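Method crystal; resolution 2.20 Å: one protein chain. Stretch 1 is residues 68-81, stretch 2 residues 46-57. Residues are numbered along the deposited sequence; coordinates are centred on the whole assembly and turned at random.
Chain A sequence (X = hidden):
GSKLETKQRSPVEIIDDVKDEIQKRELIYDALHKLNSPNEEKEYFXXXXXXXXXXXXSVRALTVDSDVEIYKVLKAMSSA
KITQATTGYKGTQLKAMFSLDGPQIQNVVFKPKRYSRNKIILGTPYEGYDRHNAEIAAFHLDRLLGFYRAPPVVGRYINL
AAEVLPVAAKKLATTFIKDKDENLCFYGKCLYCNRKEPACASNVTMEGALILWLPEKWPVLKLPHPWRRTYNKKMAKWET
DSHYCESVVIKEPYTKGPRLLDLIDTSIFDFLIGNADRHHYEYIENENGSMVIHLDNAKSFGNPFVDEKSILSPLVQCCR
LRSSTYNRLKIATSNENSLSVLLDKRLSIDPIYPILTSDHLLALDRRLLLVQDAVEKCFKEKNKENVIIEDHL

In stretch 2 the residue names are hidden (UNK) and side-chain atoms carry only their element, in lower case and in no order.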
ATOM      1  N   VAL A  68       0.583   5.939   1.461  1.00 34.91           N
ATOM      2  CA  VAL A  68       1.850   6.242   0.803  1.00 28.84           C
ATOM      3  C   VAL A  68       1.641   6.406  -0.696  1.00 26.15           C
ATOM      4  O   VAL A  68       2.125   7.365  -1.309  1.00 28.39           O
ATOM      5  CB  VAL A  68       2.897   5.158   1.116  1.00 30.17           C
ATOM      6  CG1 VAL A  68       4.167   5.419   0.337  1.00 23.32           C
ATOM      7  CG2 VAL A  68       3.188   5.137   2.606  1.00 35.33           C
ATOM      8  N   GLU A  69       0.904   5.477  -1.303  1.00 25.57           N
ATOM      9  CA  GLU A  69       0.670   5.546  -2.743  1.00 27.22           C
ATOM     10  C   GLU A  69      -0.199   6.748  -3.108  1.00 28.74           C
ATOM     11  O   GLU A  69       0.078   7.441  -4.094  1.00 26.01           O
ATOM     12  CB  GLU A  69       0.037   4.245  -3.232  1.00 25.13           C
ATOM     13  CG  GLU A  69       0.931   3.021  -3.047  1.00 37.96           C
ATOM     14  CD  GLU A  69       0.441   1.800  -3.814  1.00 42.18           C
ATOM     15  OE1 GLU A  69      -0.402   1.961  -4.719  1.00 50.38           O
ATOM     16  OE2 GLU A  69       0.910   0.679  -3.524  1.00 36.97           O
ATOM     17  N   ILE A  70      -1.243   7.016  -2.319  1.00 22.38           N
ATOM     18  CA  ILE A  70      -2.162   8.108  -2.641  1.00 26.08           C
ATOM     19  C   ILE A  70      -1.504   9.464  -2.401  1.00 25.19           C
ATOM     20  O   ILE A  70      -1.593  10.365  -3.247  1.00 25.32           O
ATOM     21  CB  ILE A  70      -3.476   7.954  -1.852  1.00 22.66           C
ATOM     22  CG1 ILE A  70      -4.282   6.797  -2.438  1.00 24.72           C
ATOM     23  CG2 ILE A  70      -4.305   9.219  -1.927  1.00 22.52           C
ATOM     24  CD1 ILE A  70      -4.810   7.099  -3.839  1.00 28.56           C
ATOM     25  N   TYR A  71      -0.820   9.634  -1.260  1.00 21.23           N
ATOM     26  CA  TYR A  71      -0.134  10.906  -1.012  1.00 25.80           C
ATOM     27  C   TYR A  71       0.931  11.181  -2.059  1.00 29.13           C
ATOM     28  O   TYR A  71       1.180  12.342  -2.403  1.00 29.90           O
ATOM     29  CB  TYR A  71       0.510  10.947   0.377  1.00 23.01           C
ATOM     30  CG  TYR A  71      -0.457  11.089   1.530  1.00 27.31           C
ATOM     31  CD1 TYR A  71      -1.781  10.682   1.409  1.00 24.63           C
ATOM     32  CD2 TYR A  71      -0.054  11.664   2.733  1.00 29.92           C
ATOM     33  CE1 TYR A  71      -2.665  10.805   2.458  1.00 35.94           C
ATOM     34  CE2 TYR A  71      -0.939  11.797   3.794  1.00 32.51           C
ATOM     35  CZ  TYR A  71      -2.241  11.362   3.646  1.00 43.50           C
ATOM     36  OH  TYR A  71      -3.144  11.483   4.676  1.00 49.99           O
ATOM     37  N   LYS A  72       1.579  10.134  -2.571  1.00 33.93           N
ATOM     38  CA  LYS A  72       2.553  10.324  -3.639  1.00 29.04           C
ATOM     39  C   LYS A  72       1.900  10.951  -4.863  1.00 28.35           C
ATOM     40  O   LYS A  72       2.478  11.838  -5.503  1.00 24.33           O
ATOM     41  CB  LYS A  72       3.192   8.980  -3.987  1.00 30.07           C
ATOM     42  CG  LYS A  72       4.310   9.032  -5.015  1.00 21.15           C
ATOM     43  CD  LYS A  72       4.958   7.660  -5.115  1.00 26.66           C
ATOM     44  CE  LYS A  72       6.046   7.637  -6.153  1.00 28.81           C
ATOM     45  NZ  LYS A  72       7.290   8.251  -5.620  1.00 28.91           N
ATOM     46  N   VAL A  73       0.694  10.492  -5.209  1.00 29.68           N
ATOM     47  CA  VAL A  73      -0.018  11.047  -6.355  1.00 28.57           C
ATOM     48  C   VAL A  73      -0.518  12.457  -6.045  1.00 20.70           C
ATOM     49  O   VAL A  73      -0.361  13.375  -6.857  1.00 20.33           O
ATOM     50  CB  VAL A  73      -1.162  10.102  -6.768  1.00 27.39           C
ATOM     51  CG1 VAL A  73      -2.021  10.736  -7.859  1.00 17.99           C
ATOM     52  CG2 VAL A  73      -0.594   8.767  -7.243  1.00 26.57           C
ATOM     53  N   LEU A  74      -1.104  12.657  -4.858  1.00 20.46           N
ATOM     54  CA  LEU A  74      -1.606  13.980  -4.479  1.00 26.44           C
ATOM     55  C   LEU A  74      -0.484  15.012  -4.445  1.00 31.35           C
ATOM     56  O   LEU A  74      -0.660  16.152  -4.895  1.00 27.31           O
ATOM     57  CB  LEU A  74      -2.307  13.911  -3.121  1.00 17.16           C
ATOM     58  CG  LEU A  74      -3.539  13.008  -3.021  1.00 23.95           C
ATOM     59  CD1 LEU A  74      -4.169  13.104  -1.622  1.00 19.16           C
ATOM     60  CD2 LEU A  74      -4.567  13.394  -4.093  1.00 20.46           C
ATOM     61  N   LYS A  75       0.679  14.635  -3.910  1.00 26.45           N
ATOM     62  CA  LYS A  75       1.808  15.560  -3.875  1.00 23.20           C
ATOM     63  C   LYS A  75       2.223  15.977  -5.280  1.00 24.05           C
ATOM     64  O   LYS A  75       2.539  17.149  -5.523  1.00 26.49           O
ATOM     65  CB  LYS A  75       2.986  14.917  -3.143  1.00 27.96           C
ATOM     66  CG  LYS A  75       4.205  15.821  -2.977  1.00 30.18           C
ATOM     67  CD  LYS A  75       5.302  15.079  -2.221  1.00 40.96           C
ATOM     68  CE  LYS A  75       6.546  15.928  -2.062  1.00 46.86           C
ATOM     69  NZ  LYS A  75       6.235  17.149  -1.280  1.00 53.53           N
ATOM     70  N   ALA A  76       2.222  15.036  -6.224  1.00 26.76           N
ATOM     71  CA  ALA A  76       2.590  15.386  -7.592  1.00 24.24           C
ATOM     72  C   ALA A  76       1.559  16.311  -8.222  1.00 28.99           C
ATOM     73  O   ALA A  76       1.920  17.261  -8.926  1.00 29.23           O
ATOM     74  CB  ALA A  76       2.759  14.122  -8.434  1.00 19.97           C
ATOM     75  N   MET A  77       0.267  16.032  -8.007  1.00 23.67           N
ATOM     76  CA  MET A  77      -0.777  16.939  -8.487  1.00 26.37           C
ATOM     77  C   MET A  77      -0.607  18.331  -7.894  1.00 25.19           C
ATOM     78  O   MET A  77      -0.858  19.339  -8.566  1.00 24.43           O
ATOM     79  CB  MET A  77      -2.169  16.399  -8.148  1.00 26.54           C
ATOM     80  CG  MET A  77      -2.543  15.084  -8.825  1.00 22.28           C
ATOM     81  SD  MET A  77      -3.987  14.350  -8.028  1.00 24.68           S
ATOM     82  CE  MET A  77      -5.274  15.532  -8.468  1.00 16.90           C
ATOM     83  N   SER A  78      -0.195  18.404  -6.630  1.00 25.55           N
ATOM     84  CA  SER A  78      -0.097  19.686  -5.949  1.00 26.67           C
ATOM     85  C   SER A  78       1.000  20.561  -6.537  1.00 27.05           C
ATOM     86  O   SER A  78       0.839  21.784  -6.607  1.00 26.09           O
ATOM     87  CB  SER A  78       0.144  19.450  -4.459  1.00 21.93           C
ATOM     88  OG  SER A  78       0.558  20.641  -3.830  1.00 37.12           O
ATOM     89  N   SER A  79       2.099  19.965  -7.006  1.00 24.81           N
ATOM     90  CA  SER A  79       3.270  20.740  -7.394  1.00 30.42           C
ATOM     91  C   SER A  79       3.644  20.663  -8.869  1.00 31.16           C
ATOM     92  O   SER A  79       4.479  21.461  -9.307  1.00 29.89           O
ATOM     93  CB  SER A  79       4.486  20.310  -6.557  1.00 29.62           C
ATOM     94  OG  SER A  79       4.770  18.935  -6.751  1.00 41.41           O
ATOM     95  N   ALA A  80       3.055  19.757  -9.648  1.00 25.61           N
ATOM     96  CA  ALA A  80       3.457  19.594 -11.041  1.00 26.65           C
ATOM     97  C   ALA A  80       3.255  20.874 -11.845  1.00 31.22           C
ATOM     98  O   ALA A  80       2.267  21.594 -11.670  1.00 31.32           O
ATOM     99  CB  ALA A  80       2.677  18.452 -11.692  1.00 27.47           C
ATOM    100  N   LYS A  81       4.210  21.151 -12.728  1.00 27.85           N
ATOM    101  CA  LYS A  81       4.114  22.286 -13.637  1.00 30.76           C
ATOM    102  C   LYS A  81       2.995  22.081 -14.651  1.00 33.53           C
ATOM    103  O   LYS A  81       2.820  20.989 -15.199  1.00 26.75           O
ATOM    104  CB  LYS A  81       5.449  22.488 -14.361  1.00 34.96           C
ATOM    105  CG  LYS A  81       5.447  23.595 -15.407  1.00 45.36           C
ATOM    106  CD  LYS A  81       6.820  23.754 -16.055  1.00 46.63           C
ATOM    107  CE  LYS A  81       6.827  24.891 -17.069  1.00 58.82           C
ATOM    108  NZ  LYS A  81       5.954  24.604 -18.244  1.00 63.09           N
ATOM    109  N   UNK A  46      13.297   4.528  -8.121  1.00 47.55           N
ATOM    110  CA  UNK A  46      12.418   5.624  -8.513  1.00 46.51           C
ATOM    111  C   UNK A  46      11.149   5.102  -9.182  1.00 41.61           C
ATOM    112  O   UNK A  46      11.217   4.301 -10.118  1.00 42.13           O
ATOM    113  c   UNK A  46      13.157   6.579  -9.447  1.00 51.08           C
ATOM    114  c   UNK A  46      14.142   7.466  -8.708  1.00 60.10           C
ATOM    115  n   UNK A  46      15.199   7.876  -9.398  1.00 71.31           N
ATOM    116  o   UNK A  46      13.960   7.771  -7.529  1.00 63.56           O
ATOM    117  N   UNK A  47       9.997   5.580  -8.713  1.00 37.63           N
ATOM    118  CA  UNK A  47       8.703   5.350  -9.353  1.00 37.90           C
ATOM    119  C   UNK A  47       8.017   6.699  -9.519  1.00 38.96           C
ATOM    120  O   UNK A  47       7.920   7.466  -8.554  1.00 38.51           O
ATOM    121  c   UNK A  47       7.816   4.398  -8.528  1.00 34.88           C
ATOM    122  c   UNK A  47       8.593   3.130  -8.154  1.00 35.26           C
ATOM    123  c   UNK A  47       6.528   4.066  -9.291  1.00 29.33           C
ATOM    124  c   UNK A  47       7.840   2.195  -7.231  1.00 29.27           C
ATOM    125  N   UNK A  48       7.556   7.001 -10.731  1.00 31.74           N
ATOM    126  CA  UNK A  48       6.882   8.275 -10.945  1.00 35.76           C
ATOM    127  C   UNK A  48       5.408   8.192 -10.567  1.00 30.97           C
ATOM    128  O   UNK A  48       4.752   7.164 -10.764  1.00 32.64           O
ATOM    129  n   UNK A  48       5.302  10.573 -12.788  1.00 31.91           N
ATOM    130  c   UNK A  48       6.606  10.190 -12.556  1.00 37.17           C
ATOM    131  n   UNK A  48       6.451  12.378 -12.676  1.00 32.71           N
ATOM    132  c   UNK A  48       7.323  11.336 -12.469  1.00 35.74           C
ATOM    133  c   UNK A  48       5.239  11.891 -12.869  1.00 35.67           C
ATOM    134  c   UNK A  48       7.009   8.757 -12.386  1.00 34.25           C
ATOM    135  N   UNK A  49       4.897   9.296 -10.020  1.00 30.91           N
ATOM    136  CA  UNK A  49       3.535   9.326  -9.495  1.00 27.94           C
ATOM    137  C   UNK A  49       2.496   8.980 -10.558  1.00 25.01           C
ATOM    138  O   UNK A  49       1.499   8.314 -10.256  1.00 28.64           O
ATOM    139  c   UNK A  49       3.243  10.696  -8.892  1.00 27.41           C
ATOM    140  N   UNK A  50       2.690   9.420 -11.806  1.00 20.87           N
ATOM    141  CA  UNK A  50       1.660   9.118 -12.795  1.00 22.87           C
ATOM    142  C   UNK A  50       1.591   7.627 -13.085  1.00 29.16           C
ATOM    143  O   UNK A  50       0.515   7.115 -13.410  1.00 31.53           O
ATOM    144  c   UNK A  50       1.761  13.596 -13.286  1.00 30.55           C
ATOM    145  c   UNK A  50       1.876   9.902 -14.091  1.00 21.13           C
ATOM    146  c   UNK A  50       0.586  14.436 -11.419  1.00 26.51           C
ATOM    147  c   UNK A  50       1.978  11.413 -13.973  1.00 26.46           C
ATOM    148  c   UNK A  50       1.363  14.688 -12.518  1.00 25.82           C
ATOM    149  n   UNK A  50       2.525  13.551 -14.423  1.00 28.86           N
ATOM    150  c   UNK A  50       0.592  12.047 -11.839  1.00 28.27           C
ATOM    151  c   UNK A  50       1.390  12.270 -12.970  1.00 27.08           C
ATOM    152  c   UNK A  50       0.201  13.134 -11.076  1.00 25.49           C
ATOM    153  c   UNK A  50       2.652  12.241 -14.826  1.00 32.31           C
ATOM    154  N   UNK A  51       2.704   6.907 -12.930  1.00 25.24           N
ATOM    155  CA  UNK A  51       2.658   5.455 -13.059  1.00 24.96           C
ATOM    156  C   UNK A  51       1.956   4.818 -11.865  1.00 30.44           C
ATOM    157  O   UNK A  51       1.241   3.821 -12.019  1.00 29.96           O
ATOM    158  c   UNK A  51       4.072   4.897 -13.217  1.00 29.97           C
ATOM    159  o   UNK A  51       3.943   5.177 -15.590  1.00 37.87           O
ATOM    160  c   UNK A  51       4.677   5.211 -14.577  1.00 35.78           C
ATOM    161  o   UNK A  51       5.892   5.488 -14.628  1.00 35.68           O
ATOM    162  N   UNK A  52       2.161   5.369 -10.664  1.00 26.36           N
ATOM    163  CA  UNK A  52       1.426   4.898  -9.493  1.00 29.71           C
ATOM    164  C   UNK A  52      -0.075   5.010  -9.726  1.00 37.78           C
ATOM    165  O   UNK A  52      -0.842   4.104  -9.378  1.00 40.67           O
ATOM    166  c   UNK A  52       3.355   5.454  -7.977  1.00 26.14           C
ATOM    167  c   UNK A  52       1.863   5.672  -8.238  1.00 25.42           C
ATOM    168  c   UNK A  52       1.032   5.246  -7.034  1.00 18.16           C
ATOM    169  N   UNK A  53      -0.515   6.128 -10.314  1.00 36.98           N
ATOM    170  CA  UNK A  53      -1.929   6.322 -10.623  1.00 30.67           C
ATOM    171  C   UNK A  53      -2.415   5.304 -11.648  1.00 30.11           C
ATOM    172  O   UNK A  53      -3.459   4.668 -11.463  1.00 30.72           O
ATOM    173  c   UNK A  53      -3.713   8.745 -12.919  1.00 33.18           C
ATOM    174  c   UNK A  53      -6.623   6.939  -9.899  1.00 27.03           C
ATOM    175  c   UNK A  53      -4.799   7.748 -11.232  1.00 25.16           C
ATOM    176  c   UNK A  53      -7.125   8.121 -11.951  1.00 24.50           C
ATOM    177  c   UNK A  53      -5.749   8.257 -12.146  1.00 27.89           C
ATOM    178  c   UNK A  53      -7.542   7.458 -10.828  1.00 24.87           C
ATOM    179  n   UNK A  53      -5.059   8.859 -13.166  1.00 25.41           N
ATOM    180  c   UNK A  53      -2.149   7.755 -11.122  1.00 29.70           C
ATOM    181  c   UNK A  53      -5.254   7.078 -10.090  1.00 23.35           C
ATOM    182  c   UNK A  53      -3.497   8.069 -11.750  1.00 31.00           C
ATOM    183  N   UNK A  54      -1.664   5.126 -12.737  1.00 30.15           N
ATOM    184  CA  UNK A  54      -2.112   4.219 -13.791  1.00 36.40           C
ATOM    185  C   UNK A  54      -2.179   2.776 -13.305  1.00 40.34           C
ATOM    186  O   UNK A  54      -3.057   2.022 -13.735  1.00 43.23           O
ATOM    187  c   UNK A  54      -1.748   6.843 -15.352  1.00 62.17           C
ATOM    188  c   UNK A  54      -1.318   5.622 -15.750  1.00 54.21           C
ATOM    189  c   UNK A  54      -1.194   4.327 -15.008  1.00 41.80           C
ATOM    190  n   UNK A  54      -1.651   7.682 -16.436  1.00 65.48           N
ATOM    191  n   UNK A  54      -0.968   5.754 -17.077  1.00 60.58           N
ATOM    192  c   UNK A  54      -1.180   6.999 -17.464  1.00 65.48           C
ATOM    193  N   UNK A  55      -1.273   2.376 -12.413  1.00 36.01           N
ATOM    194  CA  UNK A  55      -1.191   0.988 -11.972  1.00 40.96           C
ATOM    195  C   UNK A  55      -2.113   0.644 -10.808  1.00 44.76           C
ATOM    196  O   UNK A  55      -2.310  -0.548 -10.541  1.00 41.23           O
ATOM    197  o   UNK A  55       2.419   0.845 -12.468  1.00 44.41           O
ATOM    198  o   UNK A  55       0.766   0.513 -13.882  1.00 51.23           O
ATOM    199  c   UNK A  55       1.210   0.670 -12.723  1.00 48.07           C
ATOM    200  c   UNK A  55       0.243   0.639 -11.561  1.00 43.44           C
ATOM    201  N   UNK A  56      -2.667   1.625 -10.097  1.00 33.48           N
ATOM    202  CA  UNK A  56      -3.479   1.285  -8.937  1.00 30.83           C
ATOM    203  C   UNK A  56      -4.930   0.984  -9.294  1.00 25.40           C
ATOM    204  O   UNK A  56      -5.641   0.395  -8.473  1.00 31.26           O
ATOM    205  s   UNK A  56      -4.428   4.743  -6.707  1.00 29.47           S
ATOM    206  c   UNK A  56      -4.307   3.619  -8.135  1.00 27.04           C
ATOM    207  c   UNK A  56      -3.424   2.404  -7.875  1.00 31.33           C
ATOM    208  c   UNK A  56      -2.710   5.163  -6.413  1.00 22.05           C
ATOM    209  N   UNK A  57      -5.373   1.321 -10.501  1.00 25.52           N
ATOM    210  CA  UNK A  57      -6.773   1.148 -10.877  1.00 25.70           C
ATOM    211  C   UNK A  57      -7.044  -0.308 -11.232  1.00 34.16           C
ATOM    212  O   UNK A  57      -6.290  -0.930 -11.993  1.00 34.64           O
ATOM    213  c   UNK A  57      -6.939   3.533 -11.649  1.00 34.11           C
ATOM    214  c   UNK A  57      -8.588   1.836 -12.488  1.00 26.50           C
ATOM    215  c   UNK A  57      -6.986   4.470 -12.817  1.00 31.06           C
ATOM    216  c   UNK A  57      -7.140   2.073 -12.046  1.00 27.18           C
TER
HETATM  217  O   HOH W   1      10.202   7.250  -6.150  1.00 48.05           O
HETATM  218  O   HOH W   2       0.056   1.702  -7.979  1.00 34.00           O

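Position 46 carries two carbons, the second bearing one oxygen and one nitrogen; its CA-to-CB bond points away from stretch 1 and the side chain touches nothing there. It is Asn46. Position 47 has four carbons, forked at the first with one arm two carbons long, and its CB lies 4.4 Å from Lys72 CE; it is Ile47. Water 1 accepts hydrogen bonds from Ile47 N and Lys72 NZ, both at 3.1 Å, tying the lysine end to the backbone before the helix.

At 48, one carbon, on a CA-to-CB bond directed away from stretch 1, leads to a five-membered ring of three carbons and two nitrogens: His48. Its ND1 accepts from the backbone N of position 50 at 3.0 Å, capping the helix that starts at 49.

Position 49 shows a single carbon, 3.5 Å from Ala76 CB and 3.7 Å from Lys72 O. This is Ala49; with so little side chain, its CA comes within 5.0 Å of Val73 CA.

Position 50 has one carbon followed by fused five- and six-membered rings of eight carbons and one nitrogen, which touch Ala76, Met77 and Ala80: Trp50. Its CB points away, yet the ring end returns, putting CH2 3.7 Å from Ala76 CB and CZ3 4.0 Å from Met77 CG, while Ala80 CB meets the ring edge 4.1 Å from CZ2.

Position 51, two carbons with two oxygens on the second, makes no contact and is Asp51. At 52 one carbon carries two more, which touch Glu69 and Val73, giving Val52, whose CG1 lies 3.8 Å from Glu69 O and 3.9 Å from Val73 CG2. Position 53 repeats the fused rings, and its CB is 4.3 Å from Val73 CG2; it is Trp53.

Position 54, a carbon and a two-nitrogen five-membered ring, is His54; 55, two carbons ending in two oxygens, is Asp55. Neither touches stretch 1. The unbranched chain at 56, two carbons, sulfur and carbon, touches Ile70 and Val73 and identifies Met56: SD sits 3.7 Å from Ile70 CD1 and CE 4.3 Å from Val73 CG2. Position 57, four carbons forked at the first, is Ile57, out of reach.

The rule here is a small residue at the close point and larger ones around it. The helix axes approach to 8.8 Å at 130° between their N-to-C directions, and Val73 enters a hole formed by Ala49, Val52, Trp53 and Met56. Apolar packing dominates, with no clear direct hydrogen bond across. Water adds polar links at the margins: water 2 donates to Val52 O at 2.9 Å and, weakly, to Glu69 OE1 at 3.3 Å.

Stretch 2 46-57: NIHAWDVWHDMI
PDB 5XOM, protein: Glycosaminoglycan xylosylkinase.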